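Local coordinates for ferulic acid decarboxylase 1 (Candida dubliniensis, PDB 4ZAD), which probably catalyses the reversible decarboxylation of cinnamic, ferulic and p-coumaric acids to vinyl products, using prenylated FMN and manganese, at residues 477-480 with 481-484; 423-426 with 427-431. All coordinates share one frame; numbering follows the deposited sequence.

Contact 1: residues 477-480 with 481-484; sequences FPKQ and FTDP
Phe481 closes on Pro478 at the end of the short 3-10 segment 478-480: Phe481 N donates to Pro478 O over 3.1 Å, a fairly straight bond at 155°, but the donor stands well above the carbonyl plane. Pro478 O also lies at the edge of the Phe481 ring, in its plane, 3.7 Å from Phe481 CD2; with Phe481 CG anti to its carbonyl carbon (chi1 -76°), the ring is turned back towards Pro478. One residue on, Lys479 O takes two amides. Asp483 N donates to Lys479 O at 3.0 Å, while Thr482 N makes a weak bond to Lys479 O at 3.4 Å.

Behind this first shell, Gln480 reaches back with its chain extended beyond CG, and Gln480 OE1 accepts Phe477 N at 3.0 Å in the carbonyl plane, on a lone pair. That bond, with Gln480 N to Phe477 O at 2.8 Å, ties the start of the turn at both backbone groups. Asp483 OD1 accepts from Asp485 N. Phe477 and Pro478 pack on Gln459 of the second subunit. Within the chain, the turn follows strand 470-475, and Phe481 and Gln480 lean on helix 376-381 through Leu379 and Thr376.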
# COMPACT_ATOMS: atom_id res chain seq x y z
N PHE A 477 -10.44 7.83 -15.28
CA PHE A 477 -11.07 7.09 -16.35
C PHE A 477 -11.29 7.93 -17.60
O PHE A 477 -11.58 9.11 -17.50
CB PHE A 477 -12.39 6.58 -15.86
CG PHE A 477 -12.28 5.62 -14.71
CD1 PHE A 477 -11.59 4.43 -14.85
CD2 PHE A 477 -12.93 5.91 -13.49
CE1 PHE A 477 -11.54 3.55 -13.81
CE2 PHE A 477 -12.88 5.03 -12.43
CZ PHE A 477 -12.20 3.87 -12.58
N PRO A 478 -11.17 7.35 -18.79
CA PRO A 478 -11.33 8.17 -19.98
C PRO A 478 -12.47 9.16 -19.93
O PRO A 478 -12.26 10.31 -20.28
CB PRO A 478 -11.57 7.14 -21.07
CG PRO A 478 -10.71 6.00 -20.67
CD PRO A 478 -10.74 5.99 -19.13
N LYS A 479 -13.64 8.75 -19.45
CA LYS A 479 -14.81 9.63 -19.43
C LYS A 479 -14.84 10.67 -18.35
O LYS A 479 -15.74 11.51 -18.34
CB LYS A 479 -16.11 8.82 -19.34
CG LYS A 479 -16.56 8.26 -20.67
CD LYS A 479 -18.03 7.81 -20.62
CE LYS A 479 -18.37 6.90 -21.84
NZ LYS A 479 -17.88 7.57 -23.13
N GLN A 480 -13.89 10.62 -17.42
CA GLN A 480 -13.73 11.69 -16.45
C GLN A 480 -13.14 12.91 -17.13
O GLN A 480 -13.21 13.99 -16.57
CB GLN A 480 -12.84 11.26 -15.25
CG GLN A 480 -13.57 10.40 -14.16
CD GLN A 480 -12.67 10.08 -12.95
OE1 GLN A 480 -11.65 9.38 -13.06
NE2 GLN A 480 -13.08 10.57 -11.78
N PHE A 481 -12.54 12.74 -18.31
CA PHE A 481 -12.02 13.88 -19.07
C PHE A 481 -13.07 14.57 -19.93
O PHE A 481 -12.77 15.61 -20.49
CB PHE A 481 -10.91 13.45 -20.03
CG PHE A 481 -9.58 13.19 -19.37
CD1 PHE A 481 -8.67 14.21 -19.17
CD2 PHE A 481 -9.24 11.92 -18.96
CE1 PHE A 481 -7.46 13.97 -18.58
CE2 PHE A 481 -8.01 11.68 -18.37
CZ PHE A 481 -7.12 12.70 -18.20
N THR A 482 -14.28 14.01 -20.06
CA THR A 482 -15.27 14.51 -21.03
C THR A 482 -16.66 14.72 -20.47
O THR A 482 -17.35 15.66 -20.89
CB THR A 482 -15.37 13.57 -22.25
OG1 THR A 482 -15.76 12.26 -21.81
CG2 THR A 482 -14.03 13.47 -22.97
N ASP A 483 -17.07 13.86 -19.54
CA ASP A 483 -18.39 13.90 -18.89
C ASP A 483 -18.24 14.41 -17.44
O ASP A 483 -17.68 13.74 -16.58
CB ASP A 483 -19.06 12.51 -18.94
CG ASP A 483 -20.48 12.47 -18.30
OD1 ASP A 483 -20.98 13.49 -17.73
OD2 ASP A 483 -21.11 11.37 -18.34
N PRO A 484 -18.74 15.61 -17.17
CA PRO A 484 -18.61 16.11 -15.80
C PRO A 484 -19.63 15.46 -14.82
O PRO A 484 -19.53 15.62 -13.58
CB PRO A 484 -18.83 17.61 -15.97
CG PRO A 484 -19.62 17.77 -17.29
CD PRO A 484 -19.55 16.49 -18.05

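Contact 2: residues 423-426 with 427-431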
# COMPACT_ATOMS: atom_id res chain seq x y z
N PHE A 423 -3.70 11.70 0.81
CA PHE A 423 -2.93 11.59 2.03
C PHE A 423 -3.25 10.33 2.76
O PHE A 423 -2.58 9.99 3.71
CB PHE A 423 -3.16 12.80 2.97
CG PHE A 423 -2.63 14.09 2.41
CD1 PHE A 423 -3.41 14.86 1.53
CD2 PHE A 423 -1.32 14.52 2.72
CE1 PHE A 423 -2.92 16.04 1.00
CE2 PHE A 423 -0.84 15.72 2.22
CZ PHE A 423 -1.63 16.47 1.34
N ASP A 424 -4.30 9.63 2.33
CA ASP A 424 -4.69 8.37 2.96
C ASP A 424 -4.36 7.23 2.00
O ASP A 424 -5.03 7.05 0.97
CB ASP A 424 -6.19 8.43 3.27
CG ASP A 424 -6.74 7.12 3.72
OD1 ASP A 424 -5.94 6.18 3.97
OD2 ASP A 424 -7.99 7.05 3.82
N PHE A 425 -3.34 6.46 2.34
CA PHE A 425 -2.74 5.54 1.39
C PHE A 425 -3.66 4.41 0.97
O PHE A 425 -3.53 3.90 -0.14
CB PHE A 425 -1.43 4.98 1.94
CG PHE A 425 -0.66 4.15 0.94
CD1 PHE A 425 -0.03 4.77 -0.14
CD2 PHE A 425 -0.61 2.77 1.05
CE1 PHE A 425 0.63 4.04 -1.08
CE2 PHE A 425 0.09 2.03 0.12
CZ PHE A 425 0.69 2.68 -0.96
N LYS A 426 -4.58 3.99 1.86
CA LYS A 426 -5.67 3.05 1.51
C LYS A 426 -6.46 3.53 0.32
O LYS A 426 -6.85 2.75 -0.52
CB LYS A 426 -6.68 2.86 2.68
CG LYS A 426 -6.14 2.13 3.97
CD LYS A 426 -7.25 1.99 5.08
CE LYS A 426 -8.38 0.97 4.71
NZ LYS A 426 -9.47 0.91 5.75
N GLN A 427 -6.72 4.83 0.29
CA GLN A 427 -7.43 5.41 -0.85
C GLN A 427 -6.48 5.49 -2.07
O GLN A 427 -6.87 5.07 -3.16
CB GLN A 427 -8.06 6.77 -0.51
CG GLN A 427 -9.15 6.67 0.56
CD GLN A 427 -9.82 8.02 0.89
OE1 GLN A 427 -10.35 8.70 0.01
NE2 GLN A 427 -9.80 8.39 2.18
N LEU A 428 -5.25 5.96 -1.89
CA LEU A 428 -4.32 6.03 -3.05
C LEU A 428 -4.06 4.66 -3.71
O LEU A 428 -4.21 4.51 -4.94
CB LEU A 428 -2.99 6.72 -2.70
CG LEU A 428 -2.05 6.97 -3.91
CD1 LEU A 428 -2.65 7.92 -4.87
CD2 LEU A 428 -0.71 7.52 -3.47
N ILE A 429 -3.75 3.63 -2.91
CA ILE A 429 -3.48 2.31 -3.48
C ILE A 429 -4.70 1.68 -4.14
O ILE A 429 -4.57 0.97 -5.09
CB ILE A 429 -2.84 1.34 -2.47
CG1 ILE A 429 -2.27 0.12 -3.20
CG2 ILE A 429 -3.91 0.83 -1.46
CD1 ILE A 429 -1.39 0.38 -4.35
N TRP A 430 -5.90 1.93 -3.64
CA TRP A 430 -7.10 1.47 -4.33
C TRP A 430 -7.14 2.08 -5.73
O TRP A 430 -7.28 1.41 -6.72
CB TRP A 430 -8.35 1.88 -3.55
CG TRP A 430 -9.63 1.63 -4.21
CD1 TRP A 430 -10.05 0.48 -4.75
CD2 TRP A 430 -10.71 2.57 -4.38
NE1 TRP A 430 -11.31 0.63 -5.28
CE2 TRP A 430 -11.74 1.90 -5.05
CE3 TRP A 430 -10.89 3.91 -4.04
CZ2 TRP A 430 -12.94 2.51 -5.37
CZ3 TRP A 430 -12.10 4.53 -4.36
CH2 TRP A 430 -13.10 3.83 -5.00
N ALA A 431 -6.97 3.38 -5.78
CA ALA A 431 -7.08 4.08 -7.03
C ALA A 431 -5.98 3.66 -8.00
O ALA A 431 -6.18 3.67 -9.21
CB ALA A 431 -7.05 5.58 -6.77
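Gln427 meets Asp424 side chain to side chain: Gln427 NE2 donates to Asp424 OD2 over 2.8 Å at 158°. The hydrogen bond uses the anti side of the carboxylate oxygen, tilted out of the carboxylate plane. The acceptor lies near the Gln427 amide plane, and the carboxylate and amide planes stand almost perpendicular. The Gln427 side chain crosses that of Asp424 at about a right angle, and Gln427 CG comes within 3.5 Å of Asp424 OD2. The other end of the amide is also held, OE1 accepting from Asp421 N, which should fix the rotation of the group. The backbone N of Gln427 makes a weak bond to Asp424 O.

Leu428 N donates to Asp424 O at 3.1 Å, in the carbonyl plane, and Leu428 CD2 approaches Phe425 CD1 more loosely, at 4.4 Å. Ile429 follows with a nearly linear bond, Ile429 N to Phe425 O at 2.8 Å and 175°. Ile429 CB lies over one face of the Phe425 ring, 4.0 Å from Phe425 CE2. Phe425 has CG anti to the backbone N (chi1 -173°), which swings the ring along the helix to meet the isoleucine. The pair belongs to the dimer interface: Phe425 packs on Ile429 of the second subunit, and Ile429 on its Phe425.

Trp430 N bonds weakly to Lys426 O, with Trp430 CB 3.5 Å from Lys426 O. Its indole leads away to the second subunit, where NE1 donates to His291 O and the ring stacks with Tyr293.

Asp424 OD1 accepts a weak capping bond from Lys426 N: a side-chain N-cap starting helix 425-434 in the C-terminal domain of this UbiD-family enzyme, whose first turn packs at the dimer interface.

Along the chain the two contacts come in series, neither enclosing nor crossing the other. Contact 2 comes first, starting helix 425-434 after strand 412-417. The chain then passes through strand 442-445 and helices 455-458 and 462-465 to strand 470-475, which lies beside 412-417 in the mixed five-stranded sheet; contact 1 turns the chain just beyond it. Each closes only a local turn, one at a helix start and one at a strand exit. The centres of contact 1 and contact 2 are about 21 Å apart, and the nearest atoms of contact 1 and contact 2 about 7 Å apart, without touching. Arg435 links them in the packing, touched by Phe477 and forming a cation-pi pair with Trp430, and both contacts reach the second subunit.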